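Local coordinates for encapsidation protein (Bacillus phage phi29, PDB 5HD9), which acts as the ATPase of the phage DNA packaging motor, probably coupling ATP hydrolysis in this N-terminal ASCE-fold domain to movement of DNA into the capsid, at residues Tyr29-Tyr34 with Arg149-Ser154; Ser96-Glu101 with Asp139-Asn144; Ala133-Met138 with Phe164-Leu169; Leu169-Asn174 with Asn178-Ala183. All blocks are in the same frame, centred on the assembly; numbering follows the deposited sequence.

Contact 1: Tyr29-Tyr34 with Arg149-Ser154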
loop_
_atom_site.group_PDB
_atom_site.type_symbol
_atom_site.label_atom_id
_atom_site.label_comp_id
_atom_site.label_asym_id
_atom_site.label_seq_id
_atom_site.Cartn_x
_atom_site.Cartn_y
_atom_site.Cartn_z
ATOM N N TYR A 29 9.135 3.050 -2.644
ATOM C CA TYR A 29 9.300 4.183 -3.542
ATOM C C TYR A 29 8.322 4.107 -4.711
ATOM O O TYR A 29 7.609 5.067 -5.003
ATOM C CB TYR A 29 10.736 4.225 -4.063
ATOM C CG TYR A 29 11.025 5.370 -5.005
ATOM C CD1 TYR A 29 10.755 5.266 -6.362
ATOM C CD2 TYR A 29 11.587 6.548 -4.538
ATOM C CE1 TYR A 29 11.023 6.310 -7.225
ATOM C CE2 TYR A 29 11.861 7.595 -5.391
ATOM C CZ TYR A 29 11.578 7.472 -6.732
ATOM O OH TYR A 29 11.855 8.519 -7.579
ATOM N N ALA A 30 8.303 2.960 -5.380
ATOM C CA ALA A 30 7.435 2.748 -6.530
ATOM C C ALA A 30 5.972 2.996 -6.178
ATOM O O ALA A 30 5.207 3.515 -6.992
ATOM C CB ALA A 30 7.612 1.336 -7.070
HETATM N N MSE A 31 5.588 2.624 -4.961
HETATM C CA MSE A 31 4.194 2.716 -4.545
HETATM C C MSE A 31 3.863 4.091 -3.969
HETATM O O MSE A 31 2.755 4.316 -3.475
HETATM C CB MSE A 31 3.869 1.616 -3.532
HETATM C CG MSE A 31 3.814 0.210 -4.131
HETATM SE SE MSE A 31 2.602 0.071 -5.666
HETATM C CE MSE A 31 3.876 0.297 -7.119
ATOM N N LYS A 32 4.832 5.003 -4.020
ATOM C CA LYS A 32 4.551 6.422 -3.840
ATOM C C LYS A 32 4.323 7.032 -5.230
ATOM O O LYS A 32 3.364 7.772 -5.451
ATOM C CB LYS A 32 5.696 7.141 -3.109
ATOM C CG LYS A 32 5.862 6.803 -1.621
ATOM C CD LYS A 32 6.947 7.691 -0.994
ATOM C CE LYS A 32 7.187 7.435 0.500
ATOM N NZ LYS A 32 6.290 6.428 1.131
ATOM N N VAL A 33 5.206 6.696 -6.166
ATOM C CA VAL A 33 5.143 7.216 -7.533
ATOM C C VAL A 33 3.854 6.831 -8.257
ATOM O O VAL A 33 3.261 7.656 -8.953
ATOM C CB VAL A 33 6.345 6.718 -8.383
ATOM C CG1 VAL A 33 6.176 7.092 -9.863
ATOM C CG2 VAL A 33 7.639 7.285 -7.848
ATOM N N TYR A 34 3.427 5.581 -8.106
ATOM C CA TYR A 34 2.277 5.087 -8.859
ATOM C C TYR A 34 0.993 5.858 -8.526
ATOM O O TYR A 34 0.365 6.408 -9.426
ATOM C CB TYR A 34 2.080 3.586 -8.620
ATOM C CG TYR A 34 0.793 3.049 -9.208
ATOM C CD1 TYR A 34 0.675 2.824 -10.571
ATOM C CD2 TYR A 34 -0.305 2.771 -8.401
ATOM C CE1 TYR A 34 -0.498 2.340 -11.118
ATOM C CE2 TYR A 34 -1.481 2.286 -8.937
ATOM C CZ TYR A 34 -1.573 2.074 -10.295
ATOM O OH TYR A 34 -2.746 1.587 -10.828
ATOM N N ARG A 149 -7.165 -1.287 -6.227
ATOM C CA ARG A 149 -6.269 -2.281 -5.665
ATOM C C ARG A 149 -5.676 -1.837 -4.342
ATOM O O ARG A 149 -5.364 -0.661 -4.139
ATOM C CB ARG A 149 -5.146 -2.606 -6.651
ATOM C CG ARG A 149 -4.099 -1.520 -6.789
ATOM C CD ARG A 149 -3.491 -1.525 -8.181
ATOM N NE ARG A 149 -4.348 -0.823 -9.137
ATOM C CZ ARG A 149 -4.838 -1.338 -10.265
ATOM N NH1 ARG A 149 -4.570 -2.591 -10.635
ATOM N NH2 ARG A 149 -5.606 -0.582 -11.036
ATOM N N CYS A 150 -5.555 -2.802 -3.442
ATOM C CA CYS A 150 -4.834 -2.626 -2.199
ATOM C C CYS A 150 -3.513 -3.358 -2.350
ATOM O O CYS A 150 -3.489 -4.522 -2.757
ATOM C CB CYS A 150 -5.636 -3.163 -1.014
ATOM S SG CYS A 150 -4.799 -2.990 0.576
ATOM N N ILE A 151 -2.419 -2.666 -2.051
ATOM C CA ILE A 151 -1.088 -3.244 -2.175
ATOM C C ILE A 151 -0.382 -3.189 -0.826
ATOM O O ILE A 151 -0.115 -2.112 -0.293
ATOM C CB ILE A 151 -0.256 -2.516 -3.247
ATOM C CG1 ILE A 151 -0.971 -2.585 -4.601
ATOM C CG2 ILE A 151 1.123 -3.146 -3.371
ATOM C CD1 ILE A 151 -0.687 -1.423 -5.502
ATOM N N CYS A 152 -0.097 -4.367 -0.279
ATOM C CA CYS A 152 0.558 -4.484 1.016
ATOM C C CYS A 152 2.029 -4.835 0.825
ATOM O O CYS A 152 2.354 -5.757 0.080
ATOM C CB CYS A 152 -0.143 -5.540 1.872
ATOM S SG CYS A 152 -1.918 -5.234 2.074
ATOM N N LEU A 153 2.906 -4.091 1.496
ATOM C CA LEU A 153 4.348 -4.261 1.350
ATOM C C LEU A 153 5.008 -4.679 2.660
ATOM O O LEU A 153 4.601 -4.246 3.739
ATOM C CB LEU A 153 4.995 -2.964 0.863
ATOM C CG LEU A 153 4.330 -2.201 -0.283
ATOM C CD1 LEU A 153 4.983 -0.837 -0.421
ATOM C CD2 LEU A 153 4.430 -2.977 -1.585
ATOM N N SER A 154 6.044 -5.505 2.556
ATOM C CA SER A 154 6.841 -5.877 3.721
ATOM C C SER A 154 8.240 -6.317 3.321
ATOM O O SER A 154 8.429 -6.947 2.279
ATOM C CB SER A 154 6.157 -6.996 4.508
ATOM O OG SER A 154 6.968 -7.415 5.592
HETATM O O HOH W 1 -5.333 1.698 -8.777
#
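M31, a selenomethionine on helix 26-42, packs against I151 and L153, which point from strand 149-153 toward the helix. Its CB starts beside the isobutyl group of L153, 4.1 Å from CD1, and CG then settles between the two branches of that leucine, 4.0 Å from CD1 and 4.1 Å from CD2. Bends at chi2 and chi3 (96°) carry the chain off L153: SE meets CD1 of I151 at 3.6 Å, the two side chains crossing at about a right angle, while CE doubles back along its own helix to lie 4.0 Å from CB of Y34. M9 of helix 7-11 packs on both M31 and I151.

One turn on, the contact becomes polar. The phenol of Y34 brings OH over one face of the R149 guanidinium, 3.4 Å from NE, with ring and guanidinium planes 85° apart. That approach is too poorly angled to bond directly. A water at the edge of both groups joins them instead, accepting from NE of R149 at 2.7 Å and making a weaker bond to OH of Y34.

The axes of 29-34 and 149-153 run nearly antiparallel, 158° apart. This is the layering of a P-loop NTPase: the helix behind the probable Walker A loop covers the strand that the ASCE fold inserts between the P-loop strand, 16-19, and strand 109-115.

Contact 2: Ser96-Glu101 with Asp139-Asn144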
loop_
_atom_site.group_PDB
_atom_site.type_symbol
_atom_site.label_atom_id
_atom_site.label_comp_id
_atom_site.label_asym_id
_atom_site.label_seq_id
_atom_site.Cartn_x
_atom_site.Cartn_y
_atom_site.Cartn_z
ATOM N N SER A 96 -5.143 1.286 13.238
ATOM C CA SER A 96 -5.595 1.161 14.622
ATOM C C SER A 96 -6.781 2.075 14.949
ATOM O O SER A 96 -7.570 1.768 15.841
ATOM C CB SER A 96 -4.440 1.462 15.582
ATOM O OG SER A 96 -3.941 2.776 15.391
ATOM N N VAL A 97 -6.899 3.194 14.235
ATOM C CA VAL A 97 -7.969 4.162 14.494
ATOM C C VAL A 97 -8.855 4.394 13.272
ATOM O O VAL A 97 -9.405 5.482 13.095
ATOM C CB VAL A 97 -7.400 5.523 14.954
ATOM C CG1 VAL A 97 -6.657 5.369 16.277
ATOM C CG2 VAL A 97 -6.509 6.135 13.862
ATOM N N TRP A 98 -8.995 3.371 12.434
ATOM C CA TRP A 98 -9.793 3.491 11.215
ATOM C C TRP A 98 -11.252 3.830 11.520
ATOM O O TRP A 98 -11.890 4.564 10.765
ATOM C CB TRP A 98 -9.721 2.200 10.390
ATOM C CG TRP A 98 -10.801 2.109 9.347
ATOM C CD1 TRP A 98 -11.733 1.120 9.215
ATOM C CD2 TRP A 98 -11.072 3.056 8.308
ATOM N NE1 TRP A 98 -12.561 1.390 8.152
ATOM C CE2 TRP A 98 -12.178 2.575 7.580
ATOM C CE3 TRP A 98 -10.487 4.266 7.921
ATOM C CZ2 TRP A 98 -12.708 3.258 6.487
ATOM C CZ3 TRP A 98 -11.013 4.941 6.835
ATOM C CH2 TRP A 98 -12.111 4.436 6.131
ATOM N N GLN A 99 -11.775 3.308 12.625
ATOM C CA GLN A 99 -13.171 3.547 12.991
ATOM C C GLN A 99 -13.461 5.044 13.107
ATOM O O GLN A 99 -14.534 5.506 12.716
ATOM C CB GLN A 99 -13.524 2.832 14.303
ATOM C CG GLN A 99 -12.994 3.484 15.583
ATOM C CD GLN A 99 -11.479 3.460 15.680
ATOM O OE1 GLN A 99 -10.825 2.550 15.166
ATOM N NE2 GLN A 99 -10.913 4.465 16.344
ATOM N N SER A 100 -12.497 5.798 13.627
ATOM C CA SER A 100 -12.658 7.239 13.816
ATOM C C SER A 100 -12.483 8.008 12.511
ATOM O O SER A 100 -13.000 9.115 12.362
ATOM C CB SER A 100 -11.657 7.757 14.852
ATOM O OG SER A 100 -12.064 7.427 16.166
ATOM N N GLU A 101 -11.754 7.420 11.570
ATOM C CA GLU A 101 -11.468 8.081 10.302
ATOM C C GLU A 101 -12.625 7.941 9.309
ATOM O O GLU A 101 -12.629 8.579 8.257
ATOM C CB GLU A 101 -10.184 7.512 9.691
ATOM C CG GLU A 101 -8.949 7.711 10.560
ATOM C CD GLU A 101 -8.580 9.172 10.721
ATOM O OE1 GLU A 101 -8.197 9.802 9.713
ATOM O OE2 GLU A 101 -8.676 9.693 11.853
ATOM N N ASP A 139 -13.790 -1.783 1.535
ATOM C CA ASP A 139 -15.170 -1.679 1.070
ATOM C C ASP A 139 -15.694 -0.255 1.225
ATOM O O ASP A 139 -16.517 0.198 0.430
ATOM C CB ASP A 139 -16.085 -2.644 1.826
ATOM C CG ASP A 139 -16.547 -3.817 0.971
ATOM O OD1 ASP A 139 -16.590 -3.708 -0.274
ATOM O OD2 ASP A 139 -16.890 -4.859 1.556
ATOM N N THR A 140 -15.222 0.449 2.249
ATOM C CA THR A 140 -15.684 1.808 2.498
ATOM C C THR A 140 -15.265 2.754 1.370
ATOM O O THR A 140 -16.069 3.566 0.909
ATOM C CB THR A 140 -15.151 2.351 3.846
ATOM O OG1 THR A 140 -15.683 1.574 4.924
ATOM C CG2 THR A 140 -15.552 3.810 4.048
ATOM N N VAL A 141 -14.016 2.649 0.921
ATOM C CA VAL A 141 -13.467 3.627 -0.018
ATOM C C VAL A 141 -13.475 3.160 -1.477
ATOM O O VAL A 141 -13.431 3.991 -2.386
ATOM C CB VAL A 141 -12.019 4.025 0.371
ATOM C CG1 VAL A 141 -11.992 4.583 1.785
ATOM C CG2 VAL A 141 -11.054 2.849 0.230
ATOM N N PHE A 142 -13.535 1.849 -1.705
ATOM C CA PHE A 142 -13.643 1.321 -3.068
ATOM C C PHE A 142 -15.101 1.145 -3.468
ATOM O O PHE A 142 -15.842 0.372 -2.860
ATOM C CB PHE A 142 -12.905 -0.016 -3.213
ATOM C CG PHE A 142 -11.402 0.097 -3.149
ATOM C CD1 PHE A 142 -10.764 1.313 -3.348
ATOM C CD2 PHE A 142 -10.628 -1.022 -2.898
ATOM C CE1 PHE A 142 -9.387 1.408 -3.292
ATOM C CE2 PHE A 142 -9.249 -0.932 -2.842
ATOM C CZ PHE A 142 -8.629 0.284 -3.040
ATOM N N ARG A 143 -15.499 1.870 -4.507
ATOM C CA ARG A 143 -16.872 1.853 -4.991
ATOM C C ARG A 143 -17.218 0.519 -5.646
ATOM O O ARG A 143 -18.331 0.010 -5.492
ATOM C CB ARG A 143 -17.088 2.994 -5.984
ATOM C CG ARG A 143 -18.535 3.235 -6.341
ATOM C CD ARG A 143 -18.998 4.593 -5.850
ATOM N NE ARG A 143 -20.279 4.966 -6.437
ATOM C CZ ARG A 143 -20.704 6.216 -6.583
ATOM N NH1 ARG A 143 -19.947 7.235 -6.191
ATOM N NH2 ARG A 143 -21.886 6.446 -7.130
ATOM N N ASN A 144 -16.266 -0.035 -6.389
ATOM C CA ASN A 144 -16.427 -1.362 -6.973
ATOM C C ASN A 144 -15.071 -2.006 -7.261
ATOM O O ASN A 144 -14.031 -1.469 -6.887
ATOM C CB ASN A 144 -17.276 -1.287 -8.246
ATOM C CG ASN A 144 -16.742 -0.290 -9.253
ATOM O OD1 ASN A 144 -15.533 -0.167 -9.450
ATOM N ND2 ASN A 144 -17.650 0.433 -9.897
#
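T140, in the last turn of helix 130-141, faces the six-membered end of the W98 indole on the short, weakly bonded helix 98-101. The two side chains arrive from opposite directions, and CB of T140 lies in the indole plane at its edge, 3.7 Å from CZ2 of W98. Both branches of the threonine also come near that edge: OG1 and CG2 of T140 are each 3.8 Å from CZ2 of W98, and CG2 also nears CH2. The indole gets there because its CG is anti to the backbone N (chi1 164°), which swings the ring out toward the neighbouring helix.

V141 follows with a looser touch, CG1 to CH2 of W98 at 4.4 Å, and also packs on V109 and I112 of strand 109-115. At F142 the chain leaves helical geometry, and its ring likewise turns to V109 and I112. OD1 of N144 then accepts a hydrogen bond from the backbone N of E146.

No hydrogen bond crosses between the two segments. The polar ends of both main partners are taken up by one residue, N136: its OD1 accepts from NE1 of W98 and its backbone O from OG1 of T140. What crosses between indole and threonine is therefore van der Waals contact alone, with the hydroxyl oxygen lying beside the ring rather than bonding across the contact.

Contact 3: Ala133-Met138 with Phe164-Leu169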
loop_
_atom_site.group_PDB
_atom_site.type_symbol
_atom_site.label_atom_id
_atom_site.label_comp_id
_atom_site.label_asym_id
_atom_site.label_seq_id
_atom_site.Cartn_x
_atom_site.Cartn_y
_atom_site.Cartn_z
ATOM N N ALA A 133 -10.701 -5.225 9.703
ATOM C CA ALA A 133 -10.568 -3.769 9.705
ATOM C C ALA A 133 -10.091 -3.250 8.347
ATOM O O ALA A 133 -10.647 -2.283 7.820
ATOM C CB ALA A 133 -9.614 -3.318 10.807
ATOM N N LEU A 134 -9.061 -3.879 7.782
ATOM C CA LEU A 134 -8.571 -3.482 6.465
ATOM C C LEU A 134 -9.655 -3.720 5.434
ATOM O O LEU A 134 -9.886 -2.897 4.552
ATOM C CB LEU A 134 -7.310 -4.254 6.070
ATOM C CG LEU A 134 -6.714 -3.835 4.719
ATOM C CD1 LEU A 134 -6.196 -2.409 4.786
ATOM C CD2 LEU A 134 -5.611 -4.779 4.275
ATOM N N LEU A 135 -10.316 -4.862 5.556
ATOM C CA LEU A 135 -11.407 -5.205 4.667
ATOM C C LEU A 135 -12.503 -4.140 4.726
ATOM O O LEU A 135 -13.000 -3.702 3.691
ATOM C CB LEU A 135 -11.955 -6.582 5.029
ATOM C CG LEU A 135 -11.191 -7.788 4.473
ATOM C CD1 LEU A 135 -11.803 -9.088 4.978
ATOM C CD2 LEU A 135 -11.148 -7.790 2.947
ATOM N N ASN A 136 -12.862 -3.706 5.931
ATOM C CA ASN A 136 -13.860 -2.652 6.085
ATOM C C ASN A 136 -13.400 -1.352 5.429
ATOM O O ASN A 136 -14.182 -0.671 4.765
ATOM C CB ASN A 136 -14.167 -2.408 7.564
ATOM C CG ASN A 136 -15.208 -1.321 7.771
ATOM O OD1 ASN A 136 -14.872 -0.171 8.047
ATOM N ND2 ASN A 136 -16.480 -1.681 7.631
ATOM N N LEU A 137 -12.128 -1.017 5.618
ATOM C CA LEU A 137 -11.544 0.168 5.000
ATOM C C LEU A 137 -11.672 0.091 3.482
ATOM O O LEU A 137 -12.066 1.063 2.837
ATOM C CB LEU A 137 -10.075 0.312 5.414
ATOM C CG LEU A 137 -9.337 1.609 5.064
ATOM C CD1 LEU A 137 -8.150 1.785 5.993
ATOM C CD2 LEU A 137 -8.860 1.631 3.623
HETATM N N MSE A 138 -11.357 -1.071 2.920
HETATM C CA MSE A 138 -11.405 -1.269 1.475
HETATM C C MSE A 138 -12.820 -1.114 0.921
HETATM O O MSE A 138 -13.032 -0.394 -0.054
HETATM C CB MSE A 138 -10.848 -2.649 1.114
HETATM C CG MSE A 138 -9.356 -2.772 1.354
HETATM SE SE MSE A 138 -8.683 -4.582 1.127
HETATM C CE MSE A 138 -9.135 -4.806 -0.751
ATOM N N PHE A 164 -2.498 -13.917 5.109
ATOM C CA PHE A 164 -2.369 -15.148 4.338
ATOM C C PHE A 164 -3.254 -16.241 4.941
ATOM O O PHE A 164 -3.912 -16.994 4.220
ATOM C CB PHE A 164 -0.912 -15.618 4.288
ATOM C CG PHE A 164 -0.006 -14.738 3.463
ATOM C CD1 PHE A 164 -0.422 -13.495 3.015
ATOM C CD2 PHE A 164 1.269 -15.169 3.130
ATOM C CE1 PHE A 164 0.419 -12.696 2.260
ATOM C CE2 PHE A 164 2.112 -14.376 2.375
ATOM C CZ PHE A 164 1.686 -13.138 1.940
ATOM N N LEU A 165 -3.266 -16.320 6.267
ATOM C CA LEU A 165 -4.089 -17.301 6.962
ATOM C C LEU A 165 -5.571 -17.046 6.712
ATOM O O LEU A 165 -6.328 -17.967 6.406
ATOM C CB LEU A 165 -3.805 -17.273 8.463
ATOM C CG LEU A 165 -2.407 -17.701 8.909
ATOM C CD1 LEU A 165 -2.255 -17.495 10.408
ATOM C CD2 LEU A 165 -2.134 -19.149 8.535
ATOM N N PHE A 166 -5.976 -15.787 6.839
ATOM C CA PHE A 166 -7.384 -15.416 6.732
ATOM C C PHE A 166 -7.929 -15.752 5.346
ATOM O O PHE A 166 -9.012 -16.321 5.217
ATOM C CB PHE A 166 -7.562 -13.923 7.036
ATOM C CG PHE A 166 -8.995 -13.484 7.143
ATOM C CD1 PHE A 166 -9.731 -13.186 6.010
ATOM C CD2 PHE A 166 -9.602 -13.360 8.382
ATOM C CE1 PHE A 166 -11.048 -12.778 6.111
ATOM C CE2 PHE A 166 -10.918 -12.954 8.487
ATOM C CZ PHE A 166 -11.641 -12.661 7.351
ATOM N N PHE A 167 -7.158 -15.417 4.314
ATOM C CA PHE A 167 -7.594 -15.605 2.931
ATOM C C PHE A 167 -7.217 -16.973 2.361
ATOM O O PHE A 167 -7.528 -17.275 1.209
ATOM C CB PHE A 167 -7.011 -14.498 2.053
ATOM C CG PHE A 167 -7.498 -13.122 2.419
ATOM C CD1 PHE A 167 -8.827 -12.778 2.252
ATOM C CD2 PHE A 167 -6.626 -12.174 2.927
ATOM C CE1 PHE A 167 -9.279 -11.516 2.588
ATOM C CE2 PHE A 167 -7.071 -10.910 3.265
ATOM C CZ PHE A 167 -8.399 -10.580 3.094
ATOM N N ASN A 168 -6.554 -17.793 3.169
ATOM C CA ASN A 168 -6.162 -19.140 2.759
ATOM C C ASN A 168 -5.162 -19.098 1.610
ATOM O O ASN A 168 -5.313 -19.796 0.605
ATOM C CB ASN A 168 -7.389 -19.969 2.365
ATOM C CG ASN A 168 -7.082 -21.451 2.255
ATOM O OD1 ASN A 168 -5.996 -21.903 2.620
ATOM N ND2 ASN A 168 -8.044 -22.218 1.752
ATOM N N LEU A 169 -4.138 -18.268 1.778
ATOM C CA LEU A 169 -3.066 -18.137 0.802
ATOM C C LEU A 169 -1.811 -18.840 1.315
ATOM O O LEU A 169 -1.272 -18.473 2.358
ATOM C CB LEU A 169 -2.775 -16.659 0.522
ATOM C CG LEU A 169 -4.014 -15.806 0.231
ATOM C CD1 LEU A 169 -3.644 -14.340 0.115
ATOM C CD2 LEU A 169 -4.713 -16.280 -1.033
#
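The F167 ring has CD1 of F166 over one face, 3.8 Å above the plane and displaced toward the rim, while CD2 of L135 lies at its edge, near the ring plane. F166 in turn has CD1 of F167 at its own edge. The pair stands at the C-terminal end of helix 162-167, which closes in a Schellman motif: N168 takes a positive phi, L169 N donates to F164 O at 2.8 Å, and a weak bond runs from N168 N to L165 O.

L135 meets both rings from helix 130-141. The two helices lie on the same side of the sheet, since M138 of one and F167 of the other both rest on L16, and this contact bridges them near the surface. Leucine and phenylalanines approach from opposite directions, and both methyls of the leucine take part: CD1 of L135 sits 3.9 Å from CE1 of F166 and 4.2 Å from CZ of F167, and CD2 of L135 lies 3.9 Å from that same CZ of F167.

Contact 4: Leu169-Asn174 with Asn178-Ala183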
loop_
_atom_site.group_PDB
_atom_site.type_symbol
_atom_site.label_atom_id
_atom_site.label_comp_id
_atom_site.label_asym_id
_atom_site.label_seq_id
_atom_site.Cartn_x
_atom_site.Cartn_y
_atom_site.Cartn_z
ATOM N N LEU A 169 -4.138 -18.268 1.778
ATOM C CA LEU A 169 -3.066 -18.137 0.802
ATOM C C LEU A 169 -1.811 -18.840 1.315
ATOM O O LEU A 169 -1.272 -18.473 2.358
ATOM C CB LEU A 169 -2.775 -16.659 0.522
ATOM C CG LEU A 169 -4.014 -15.806 0.231
ATOM C CD1 LEU A 169 -3.644 -14.340 0.115
ATOM C CD2 LEU A 169 -4.713 -16.280 -1.033
ATOM N N VAL A 170 -1.371 -19.865 0.591
ATOM C CA VAL A 170 -0.155 -20.595 0.932
ATOM C C VAL A 170 0.754 -20.623 -0.289
ATOM O O VAL A 170 0.693 -21.558 -1.089
ATOM C CB VAL A 170 -0.478 -22.026 1.411
ATOM C CG1 VAL A 170 0.795 -22.880 1.557
ATOM C CG2 VAL A 170 -1.248 -21.957 2.725
ATOM N N PRO A 171 1.600 -19.586 -0.440
ATOM C CA PRO A 171 2.407 -19.421 -1.651
ATOM C C PRO A 171 3.569 -20.395 -1.760
ATOM O O PRO A 171 4.034 -20.941 -0.759
ATOM C CB PRO A 171 2.929 -17.988 -1.520
ATOM C CG PRO A 171 3.031 -17.776 -0.054
ATOM C CD PRO A 171 1.839 -18.493 0.520
ATOM N N ASP A 172 4.015 -20.606 -2.993
ATOM C CA ASP A 172 5.232 -21.347 -3.280
ATOM C C ASP A 172 6.385 -20.352 -3.301
ATOM O O ASP A 172 6.411 -19.453 -4.136
ATOM C CB ASP A 172 5.106 -22.079 -4.622
ATOM C CG ASP A 172 6.326 -22.915 -4.963
ATOM O OD1 ASP A 172 7.395 -22.724 -4.347
ATOM O OD2 ASP A 172 6.213 -23.764 -5.870
ATOM N N VAL A 173 7.332 -20.512 -2.381
ATOM C CA VAL A 173 8.443 -19.567 -2.261
ATOM C C VAL A 173 9.405 -19.626 -3.449
ATOM O O VAL A 173 10.234 -18.731 -3.614
ATOM C CB VAL A 173 9.256 -19.796 -0.957
ATOM C CG1 VAL A 173 8.457 -19.334 0.254
ATOM C CG2 VAL A 173 9.685 -21.254 -0.816
ATOM N N ASN A 174 9.297 -20.666 -4.275
ATOM C CA ASN A 174 10.114 -20.762 -5.486
ATOM C C ASN A 174 9.595 -19.883 -6.627
ATOM O O ASN A 174 10.243 -19.770 -7.665
ATOM C CB ASN A 174 10.193 -22.214 -5.972
ATOM C CG ASN A 174 10.977 -23.107 -5.031
ATOM O OD1 ASN A 174 11.610 -22.633 -4.089
ATOM N ND2 ASN A 174 10.949 -24.411 -5.292
ATOM N N ASN A 178 2.740 -15.799 -6.938
ATOM C CA ASN A 178 1.689 -16.735 -6.567
ATOM C C ASN A 178 0.342 -16.069 -6.802
ATOM O O ASN A 178 0.020 -15.061 -6.169
ATOM C CB ASN A 178 1.830 -17.170 -5.110
ATOM C CG ASN A 178 2.915 -18.205 -4.920
ATOM O OD1 ASN A 178 2.646 -19.404 -4.897
ATOM N ND2 ASN A 178 4.156 -17.746 -4.793
ATOM N N VAL A 179 -0.439 -16.643 -7.709
ATOM C CA VAL A 179 -1.633 -15.991 -8.229
ATOM C C VAL A 179 -2.906 -16.672 -7.745
ATOM O O VAL A 179 -3.019 -17.896 -7.776
ATOM C CB VAL A 179 -1.628 -15.981 -9.776
ATOM C CG1 VAL A 179 -2.827 -15.202 -10.315
ATOM C CG2 VAL A 179 -0.327 -15.390 -10.299
ATOM N N TYR A 180 -3.863 -15.859 -7.310
ATOM C CA TYR A 180 -5.164 -16.343 -6.867
ATOM C C TYR A 180 -6.241 -15.501 -7.546
ATOM O O TYR A 180 -5.922 -14.521 -8.219
ATOM C CB TYR A 180 -5.267 -16.275 -5.341
ATOM C CG TYR A 180 -4.047 -16.846 -4.648
ATOM C CD1 TYR A 180 -2.934 -16.054 -4.402
ATOM C CD2 TYR A 180 -4.000 -18.179 -4.257
ATOM C CE1 TYR A 180 -1.813 -16.567 -3.782
ATOM C CE2 TYR A 180 -2.878 -18.701 -3.634
ATOM C CZ TYR A 180 -1.790 -17.888 -3.399
ATOM O OH TYR A 180 -0.669 -18.395 -2.780
ATOM N N ASP A 181 -7.506 -15.877 -7.383
ATOM C CA ASP A 181 -8.582 -15.221 -8.122
ATOM C C ASP A 181 -8.688 -13.730 -7.805
ATOM O O ASP A 181 -8.820 -12.910 -8.716
ATOM C CB ASP A 181 -9.923 -15.904 -7.839
ATOM C CG ASP A 181 -10.040 -17.265 -8.505
ATOM O OD1 ASP A 181 -9.452 -17.456 -9.593
ATOM O OD2 ASP A 181 -10.731 -18.142 -7.944
ATOM N N ASP A 182 -8.619 -13.384 -6.522
ATOM C CA ASP A 182 -8.767 -11.992 -6.094
ATOM C C ASP A 182 -7.532 -11.451 -5.387
ATOM O O ASP A 182 -7.548 -10.327 -4.878
ATOM C CB ASP A 182 -9.980 -11.845 -5.173
ATOM C CG ASP A 182 -11.288 -11.888 -5.927
ATOM O OD1 ASP A 182 -11.569 -10.929 -6.677
ATOM O OD2 ASP A 182 -12.034 -12.873 -5.768
ATOM N N ALA A 183 -6.461 -12.238 -5.358
ATOM C CA ALA A 183 -5.252 -11.825 -4.657
ATOM C C ALA A 183 -3.982 -12.277 -5.371
ATOM O O ALA A 183 -4.006 -13.179 -6.208
ATOM C CB ALA A 183 -5.270 -12.346 -3.229
HETATM O O HOH W 2 -0.388 -21.100 -4.055
#
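A beta-hairpin at the margin of the sheet, formed by strand 177-179 and its antiparallel neighbour 183-186, is strapped by the loop that leads into it, and N178 and Y180 do most of the holding. N178 grips D172 by its backbone at two points. OD1 of N178 accepts from D172 N at 2.6 Å and ND2 of N178 donates to D172 O at 2.9 Å, both nearly straight (171° and 170°). The acceptor D172 O lies in the amide plane of N178, though each donor stands above the plane of the carbonyl it meets. Two bonds to one residue fix the rotation of the amide and pair it with a backbone N-H and C=O, somewhat as a strand neighbour would. D172 also uses its own OD1 to accept from N174 N at 2.8 Å, closing an Asx turn.

Y180 presents a face to L169: CD2 of L169 sits over the centre of the Y180 ring in a CH-pi contact, 3.7 Å from the ring centroid and 8° off the normal. The other methyl of L169, CD1, lies 4.2 Å from CB of A183. At the phenol end, OH of Y180 comes within 3.4 Å of CA of P171, and a water bridges it to V170 O, bonding to OH at 3.0 Å. Side-chain amide pairing and aromatic packing together thus give an irregular loop tied across an edge hairpin of the ASCE sheet.

All four contacts are built around one mixed sheet and show how a P-loop NTPase core is layered. Contact 1 covers one side with helix 26-42; helix 130-141, used by both contacts 2 and 3, covers the other, so strand 149-153 is packed on both faces of the sheet. C150 meets M138 and L134, and R149 O meets F142. Contacts 2 and 3, about 13 Å apart between centres, also join through W98 and N136. Along the chain, contact 2 falls within the span of contact 1, contact 3 alternates with both, and contact 4 follows last. Contact 4 shares L169 with contact 3 and carries the packing to the sheet margin, about 25 Å from contact 2, centre to centre.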